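Local coordinates for protein putative isochorismatase hydrolase (Oleispira antarctica, PDB 3LQY) that is a putative hydrolase of the isochorismatase family, whose substrate is not assigned, at residues I13-D18 against A35-G40; K46-G51 against A83-E88. All blocks are in the same frame, centred on the assembly; numbering follows the deposited sequence.

Contact 1: residues I13-D18 against A35-G40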
ATOM      1  N   ILE A  13      -1.109   1.267   1.490  1.00 51.11           N
ATOM      2  CA  ILE A  13      -1.097   2.302   0.454  1.00 48.78           C
ATOM      3  C   ILE A  13      -2.355   2.261  -0.385  1.00 46.27           C
ATOM      4  O   ILE A  13      -2.538   1.359  -1.181  1.00 43.19           O
ATOM      5  CB  ILE A  13       0.131   2.118  -0.512  1.00 46.23           C
ATOM      6  CG1 ILE A  13       1.451   2.122   0.269  1.00 49.29           C
ATOM      7  CG2 ILE A  13       0.123   3.239  -1.563  1.00 47.52           C
ATOM      8  CD1 ILE A  13       1.762   3.437   0.979  1.00 50.63           C
ATOM      9  N   ASP A  14      -3.249   3.227  -0.153  1.00 48.82           N
ATOM     10  CA  ASP A  14      -4.333   3.540  -1.042  1.00 47.40           C
ATOM     11  C   ASP A  14      -5.266   2.379  -1.328  1.00 46.83           C
ATOM     12  O   ASP A  14      -5.626   2.153  -2.479  1.00 45.36           O
ATOM     13  CB  ASP A  14      -3.862   4.126  -2.386  1.00 47.11           C
ATOM     14  CG  ASP A  14      -3.063   5.415  -2.258  1.00 50.84           C
ATOM     15  OD1 ASP A  14      -2.923   5.948  -1.153  1.00 51.99           O
ATOM     16  OD2 ASP A  14      -2.507   5.869  -3.316  1.00 51.55           O
ATOM     17  N   PHE A  15      -5.739   1.689  -0.291  1.00 47.85           N
ATOM     18  CA  PHE A  15      -6.773   0.696  -0.517  1.00 47.42           C
ATOM     19  C   PHE A  15      -8.110   1.469  -0.528  1.00 48.10           C
ATOM     20  O   PHE A  15      -8.878   1.417   0.425  1.00 49.35           O
ATOM     21  CB  PHE A  15      -6.767  -0.381   0.582  1.00 48.56           C
ATOM     22  CG  PHE A  15      -5.996  -1.632   0.248  1.00 51.37           C
ATOM     23  CD1 PHE A  15      -6.291  -2.370  -0.890  1.00 49.16           C
ATOM     24  CD2 PHE A  15      -5.031  -2.111   1.107  1.00 52.95           C
ATOM     25  CE1 PHE A  15      -5.660  -3.526  -1.162  1.00 51.72           C
ATOM     26  CE2 PHE A  15      -4.373  -3.290   0.840  1.00 52.09           C
ATOM     27  CZ  PHE A  15      -4.672  -4.003  -0.313  1.00 50.65           C
ATOM     28  N   GLN A  16      -8.333   2.252  -1.587  1.00 46.16           N
ATOM     29  CA  GLN A  16      -9.433   3.172  -1.704  1.00 46.10           C
ATOM     30  C   GLN A  16     -10.489   2.661  -2.664  1.00 44.73           C
ATOM     31  O   GLN A  16     -10.218   1.897  -3.590  1.00 43.43           O
ATOM     32  CB  GLN A  16      -8.931   4.547  -2.127  1.00 46.16           C
ATOM     33  CG  GLN A  16      -8.083   5.206  -1.061  1.00 47.23           C
ATOM     34  CD  GLN A  16      -7.262   6.328  -1.619  1.00 49.62           C
ATOM     35  OE1 GLN A  16      -6.056   6.159  -1.835  1.00 49.68           O
ATOM     36  NE2 GLN A  16      -7.872   7.459  -1.871  1.00 49.01           N
ATOM     37  N   ASN A  17     -11.739   3.041  -2.374  1.00 47.30           N
ATOM     38  CA  ASN A  17     -12.884   2.515  -3.092  1.00 47.08           C
ATOM     39  C   ASN A  17     -12.795   2.512  -4.603  1.00 46.23           C
ATOM     40  O   ASN A  17     -13.187   1.529  -5.261  1.00 46.48           O
ATOM     41  CB  ASN A  17     -14.136   3.295  -2.682  1.00 47.86           C
ATOM     42  CG  ASN A  17     -14.636   2.908  -1.296  1.00 50.57           C
ATOM     43  OD1 ASN A  17     -14.537   1.751  -0.890  1.00 48.30           O
ATOM     44  ND2 ASN A  17     -15.162   3.879  -0.563  1.00 52.92           N
ATOM     45  N   ASP A  18     -12.340   3.612  -5.194  1.00 46.06           N
ATOM     46  CA  ASP A  18     -12.215   3.650  -6.695  1.00 45.36           C
ATOM     47  C   ASP A  18     -11.435   2.519  -7.364  1.00 43.49           C
ATOM     48  O   ASP A  18     -11.542   2.327  -8.589  1.00 44.43           O
ATOM     49  CB  ASP A  18     -11.673   5.007  -7.205  1.00 44.64           C
ATOM     50  CG  ASP A  18     -12.725   6.129  -7.244  1.00 48.27           C
ATOM     51  OD1 ASP A  18     -13.923   5.838  -7.441  1.00 53.13           O
ATOM     52  OD2 ASP A  18     -12.359   7.323  -7.051  1.00 49.34           O
ATOM     53  N   ALA A  35      -9.405  -9.490  -3.337  1.00 58.96           N
ATOM     54  CA  ALA A  35      -8.527 -10.513  -2.789  1.00 62.41           C
ATOM     55  C   ALA A  35      -7.307  -9.902  -2.090  1.00 60.93           C
ATOM     56  O   ALA A  35      -6.910 -10.383  -1.012  1.00 62.41           O
ATOM     57  CB  ALA A  35      -8.048 -11.527  -3.874  1.00 64.84           C
ATOM     58  N   ALA A  36      -6.674  -8.893  -2.732  1.00 58.08           N
ATOM     59  CA  ALA A  36      -5.563  -8.216  -2.143  1.00 55.35           C
ATOM     60  C   ALA A  36      -5.871  -7.589  -0.796  1.00 56.09           C
ATOM     61  O   ALA A  36      -5.101  -7.702   0.156  1.00 56.58           O
ATOM     62  CB  ALA A  36      -4.985  -7.149  -3.145  1.00 52.89           C
ATOM     63  N   ALA A  37      -7.008  -6.901  -0.739  1.00 53.83           N
ATOM     64  CA  ALA A  37      -7.538  -6.329   0.479  1.00 54.84           C
ATOM     65  C   ALA A  37      -7.868  -7.404   1.507  1.00 57.87           C
ATOM     66  O   ALA A  37      -7.638  -7.229   2.707  1.00 59.13           O
ATOM     67  CB  ALA A  37      -8.773  -5.500   0.134  1.00 52.83           C
ATOM     68  N   GLU A  38      -8.351  -8.546   1.051  1.00 60.33           N
ATOM     69  CA  GLU A  38      -8.604  -9.649   1.973  1.00 65.90           C
ATOM     70  C   GLU A  38      -7.332 -10.052   2.731  1.00 65.98           C
ATOM     71  O   GLU A  38      -7.361 -10.301   3.956  1.00 67.51           O
ATOM     72  CB  GLU A  38      -9.169 -10.841   1.216  1.00 68.90           C
ATOM     73  CG  GLU A  38      -9.783 -11.867   2.094  1.00 79.47           C
ATOM     74  CD  GLU A  38      -9.930 -13.223   1.401  1.00 88.06           C
ATOM     75  OE1 GLU A  38      -9.519 -13.320   0.212  1.00 89.08           O
ATOM     76  OE2 GLU A  38     -10.442 -14.175   2.059  1.00 93.04           O
ATOM     77  N   GLN A  39      -6.223 -10.130   1.995  1.00 64.48           N
ATOM     78  CA  GLN A  39      -4.908 -10.417   2.590  1.00 64.84           C
ATOM     79  C   GLN A  39      -4.395  -9.258   3.453  1.00 63.28           C
ATOM     80  O   GLN A  39      -3.869  -9.477   4.525  1.00 65.61           O
ATOM     81  CB  GLN A  39      -3.891 -10.803   1.502  1.00 64.01           C
ATOM     82  CG  GLN A  39      -4.284 -12.078   0.734  1.00 65.96           C
ATOM     83  CD  GLN A  39      -4.691 -13.179   1.669  1.00 69.97           C
ATOM     84  OE1 GLN A  39      -5.865 -13.592   1.691  1.00 78.62           O
ATOM     85  NE2 GLN A  39      -3.776 -13.587   2.538  1.00 70.74           N
ATOM     86  N   GLY A  40      -4.559  -8.023   2.999  1.00 60.39           N
ATOM     87  CA  GLY A  40      -4.167  -6.857   3.793  1.00 59.14           C
ATOM     88  C   GLY A  40      -4.865  -6.795   5.134  1.00 62.70           C
ATOM     89  O   GLY A  40      -4.229  -6.445   6.123  1.00 65.04           O
TER

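Contact 2: residues K46-G51 against A83-E88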
ATOM      1  N   LYS A  46      -3.525  -8.954  12.435  1.00 85.00           N
ATOM      2  CA  LYS A  46      -2.339  -9.419  13.161  1.00 88.77           C
ATOM      3  C   LYS A  46      -1.603  -8.271  13.881  1.00 89.70           C
ATOM      4  O   LYS A  46      -1.252  -8.396  15.046  1.00 95.28           O
ATOM      5  CB  LYS A  46      -1.396 -10.164  12.208  1.00 86.81           C
ATOM      6  CG  LYS A  46      -0.230 -10.921  12.913  1.00 91.73           C
ATOM      7  CD  LYS A  46      -0.728 -11.834  14.053  1.00 98.91           C
ATOM      8  CE  LYS A  46       0.201 -12.987  14.309  1.00102.70           C
ATOM      9  NZ  LYS A  46      -0.399 -14.012  15.191  1.00105.76           N
ATOM     10  N   PHE A  47      -1.392  -7.152  13.192  1.00 85.42           N
ATOM     11  CA  PHE A  47      -0.649  -6.000  13.751  1.00 86.79           C
ATOM     12  C   PHE A  47      -1.377  -5.424  14.967  1.00 92.34           C
ATOM     13  O   PHE A  47      -0.753  -5.175  16.020  1.00 96.53           O
ATOM     14  CB  PHE A  47      -0.392  -4.906  12.671  1.00 80.85           C
ATOM     15  CG  PHE A  47       0.937  -5.042  11.970  1.00 77.97           C
ATOM     16  CD1 PHE A  47       1.163  -6.072  11.054  1.00 75.49           C
ATOM     17  CD2 PHE A  47       1.975  -4.153  12.246  1.00 78.10           C
ATOM     18  CE1 PHE A  47       2.457  -6.212  10.395  1.00 73.72           C
ATOM     19  CE2 PHE A  47       3.261  -4.281  11.599  1.00 77.28           C
ATOM     20  CZ  PHE A  47       3.485  -5.323  10.706  1.00 75.15           C
ATOM     21  N   ARG A  48      -2.701  -5.250  14.830  1.00 91.43           N
ATOM     22  CA  ARG A  48      -3.516  -4.707  15.897  1.00 96.05           C
ATOM     23  C   ARG A  48      -3.579  -5.687  17.072  1.00102.92           C
ATOM     24  O   ARG A  48      -3.584  -5.267  18.219  1.00107.89           O
ATOM     25  CB  ARG A  48      -4.948  -4.417  15.417  1.00 94.22           C
ATOM     26  CG  ARG A  48      -5.056  -3.277  14.431  1.00 88.61           C
ATOM     27  CD  ARG A  48      -6.387  -3.301  13.722  1.00 84.90           C
ATOM     28  NE  ARG A  48      -6.587  -2.092  12.934  1.00 84.88           N
ATOM     29  CZ  ARG A  48      -7.637  -1.886  12.134  1.00 82.70           C
ATOM     30  NH1 ARG A  48      -8.571  -2.824  12.015  1.00 83.88           N
ATOM     31  NH2 ARG A  48      -7.757  -0.746  11.453  1.00 79.55           N
ATOM     32  N   GLN A  49      -3.651  -6.978  16.744  1.00103.55           N
ATOM     33  CA  GLN A  49      -3.592  -8.071  17.706  1.00111.42           C
ATOM     34  C   GLN A  49      -2.289  -8.042  18.524  1.00116.09           C
ATOM     35  O   GLN A  49      -2.303  -8.368  19.709  1.00121.90           O
ATOM     36  CB  GLN A  49      -3.761  -9.431  16.999  1.00110.92           C
ATOM     37  CG  GLN A  49      -3.774 -10.671  17.933  1.00120.43           C
ATOM     38  CD  GLN A  49      -2.946 -11.835  17.387  1.00122.99           C
ATOM     39  OE1 GLN A  49      -1.722 -11.735  17.240  1.00123.19           O
ATOM     40  NE2 GLN A  49      -3.614 -12.951  17.104  1.00126.83           N
ATOM     41  N   GLN A  50      -1.178  -7.662  17.892  1.00112.73           N
ATOM     42  CA  GLN A  50       0.053  -7.356  18.624  1.00117.55           C
ATOM     43  C   GLN A  50       0.012  -5.851  18.959  1.00117.29           C
ATOM     44  O   GLN A  50      -1.026  -5.202  18.797  1.00114.03           O
ATOM     45  CB  GLN A  50       1.296  -7.771  17.813  1.00115.47           C
ATOM     46  CG  GLN A  50       1.289  -9.234  17.372  1.00116.93           C
ATOM     47  CD  GLN A  50       1.151 -10.184  18.538  1.00128.37           C
ATOM     48  OE1 GLN A  50       2.013 -10.241  19.419  1.00136.04           O
ATOM     49  NE2 GLN A  50       0.042 -10.917  18.574  1.00131.70           N
ATOM     50  N   GLY A  51       1.107  -5.290  19.458  1.00120.41           N
ATOM     51  CA  GLY A  51       1.085  -3.881  19.855  1.00121.76           C
ATOM     52  C   GLY A  51       1.321  -3.055  18.615  1.00114.43           C
ATOM     53  O   GLY A  51       1.289  -1.823  18.680  1.00114.04           O
ATOM     54  N   ALA A  83     -10.463  -0.534   6.767  1.00 69.97           N
ATOM     55  CA  ALA A  83     -10.654   0.818   7.296  1.00 72.20           C
ATOM     56  C   ALA A  83      -9.722   1.108   8.494  1.00 76.75           C
ATOM     57  O   ALA A  83      -9.375   0.202   9.282  1.00 79.97           O
ATOM     58  CB  ALA A  83     -12.132   1.020   7.706  1.00 75.88           C
ATOM     59  N   ALA A  84      -9.346   2.379   8.641  1.00 77.70           N
ATOM     60  CA  ALA A  84      -8.499   2.811   9.745  1.00 80.75           C
ATOM     61  C   ALA A  84      -9.265   2.822  11.066  1.00 86.64           C
ATOM     62  O   ALA A  84     -10.516   2.851  11.093  1.00 87.13           O
ATOM     63  CB  ALA A  84      -7.913   4.190   9.458  1.00 79.82           C
ATOM     64  N   GLN A  85      -8.505   2.808  12.161  1.00 90.64           N
ATOM     65  CA  GLN A  85      -9.047   2.897  13.534  1.00 97.98           C
ATOM     66  C   GLN A  85      -8.450   4.092  14.259  1.00100.95           C
ATOM     67  O   GLN A  85      -7.467   4.649  13.804  1.00 99.43           O
ATOM     68  CB  GLN A  85      -8.698   1.627  14.300  1.00100.79           C
ATOM     69  CG  GLN A  85      -9.709   0.508  14.090  1.00102.85           C
ATOM     70  CD  GLN A  85      -9.298  -0.774  14.778  1.00106.31           C
ATOM     71  OE1 GLN A  85      -8.195  -0.869  15.354  1.00106.98           O
ATOM     72  NE2 GLN A  85     -10.183  -1.775  14.726  1.00108.26           N
ATOM     73  N   GLU A  86      -9.024   4.498  15.382  1.00106.72           N
ATOM     74  CA  GLU A  86      -8.463   5.634  16.092  1.00110.88           C
ATOM     75  C   GLU A  86      -7.063   5.256  16.515  1.00111.39           C
ATOM     76  O   GLU A  86      -6.803   4.097  16.876  1.00111.53           O
ATOM     77  CB  GLU A  86      -9.329   6.036  17.317  1.00118.53           C
ATOM     78  CG  GLU A  86      -8.828   7.311  18.016  1.00126.32           C
ATOM     79  CD  GLU A  86      -7.651   7.090  19.005  1.00134.99           C
ATOM     80  OE1 GLU A  86      -7.126   5.950  19.127  1.00135.63           O
ATOM     81  OE2 GLU A  86      -7.247   8.073  19.682  1.00143.26           O
ATOM     82  N   GLY A  87      -6.157   6.230  16.446  1.00111.54           N
ATOM     83  CA  GLY A  87      -4.770   6.022  16.838  1.00112.54           C
ATOM     84  C   GLY A  87      -3.880   5.807  15.629  1.00105.89           C
ATOM     85  O   GLY A  87      -2.701   6.171  15.659  1.00106.93           O
ATOM     86  N   GLU A  88      -4.450   5.219  14.569  1.00 99.79           N
ATOM     87  CA  GLU A  88      -3.702   4.855  13.370  1.00 93.22           C
ATOM     88  C   GLU A  88      -3.719   6.052  12.432  1.00 90.82           C
ATOM     89  O   GLU A  88      -4.785   6.478  12.003  1.00 91.79           O
ATOM     90  CB  GLU A  88      -4.344   3.643  12.695  1.00 88.54           C
ATOM     91  CG  GLU A  88      -4.566   2.458  13.622  1.00 92.60           C
ATOM     92  CD  GLU A  88      -5.197   1.256  12.883  1.00 91.30           C
ATOM     93  OE1 GLU A  88      -5.748   1.471  11.782  1.00 88.87           O
ATOM     94  OE2 GLU A  88      -5.187   0.124  13.433  1.00 94.38           O
TER
HETATM   95  O   HOH W   1     -10.333  -2.192   9.795  1.00 78.49           O

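Contact 1: residues I13-D18 against A35-G40
The contact belongs to the first beta-alpha-beta unit of the parallel sheet, where F15, just past the end of strand 8-13, brings the CE1-CZ end of its ring up to A36 and A37 of helix 33-49. F15 is the centre of an inverse gamma turn, closed by a weak bond from Q16 N to D14 O of 2.9 Å. The turn directs F15 to the helix. F15 points its CB toward the helix, and chi1 of -96°, off a staggered value, sets the ring beside the A36-A37 backbone. F15 CE1 lies 3.7 Å from A37 N and 3.9 Å from A37 CB. The same CE1 atom is 4.2 Å from A36 CB. At the tip of the ring, F15 CZ comes within 3.8 Å of A36 O. The approach to these backbone atoms is oblique. A36 O also accepts the helical bond from G40 N at 2.9 Å. G40 follows one turn later and has no side chain, which brings its bare CA to 4.6 Å from F15 CE2. No hydrogen bond crosses between the segments. The contact is buried and depends on van der Waals packing of one ring against small residues. D14 OD2 has a long, weak ion pair with K93 NZ; together with C126, seen here as 3-sulfinoalanine, this is consistent with the Asp-Lys-Cys triad known in the family. Strand 8-13 runs between strands 54-59 and 115-121, and D14 has a backbone bond to V57. V82 packs on F15 and S81 on A37. A36 touches A149 of strand 140-149, so the helix segment meets that strand too.

Contact 2: residues K46-G51 against A83-E88
This is a polar surface contact in which R48, near the C-terminal end of helix 33-49, reaches into the loop 83-88 and pairs with E88. The salt bridge is side-on and bidentate. R48 NE donates to the syn lone pair of E88 OE2 over 2.7 Å. R48 NH2 donates to E88 OE1 over 3.0 Å in a nearly straight bond of 176°. The guanidinium and carboxylate planes are 30° apart. R48 is extended from CG to NE, which carries the group across to the loop. R48 NH2 also bonds to A83 O at 2.9 Å, in the plane of the guanidinium. Water 1 accepts from R48 NH1 at 2.9 Å and donates to A83 O at 2.6 Å. Q85 lies over one face of the guanidinium. Its amide is stacked only 8° from parallel, with Q85 CD 3.3 Å from R48 CZ. Edge bonds and a stacked amide together fix the rotation of the arginine. E88 OE1 is held further by Q85 N, which comes from above the carboxylate plane, and by H56 NE2. These donors would tend to keep E88 ionised. A type II turn from Q85 to E88, with G87 at positive phi, brings both side chains to the same arginine. The loop follows strand 54-59 and leads into strand 90-93, an outermost strand of the sheet. V54 is touched by both E88 and F47, and A84 packs on H56, so strand 54-59 adjoins both partners.

In the fold
From the N terminus, strand 8-13 runs into residues 13-18, and contact 1 closes the loop that leads from there back to helix 33-49. The same helix then runs on to residues 46-51, where contact 2 begins. Contact 2 spans strand 54-59 and the long loop after it, and closes just before strand 90-93. The contacts are in series and neither nest nor cross. The centres of contact 1 and contact 2 are about 16 Å apart, and the two do not touch. One is buried and apolar, the other polar and at the surface. Together they tie helix 33-49 to the loop just after a central strand and to the loop before an outermost strand.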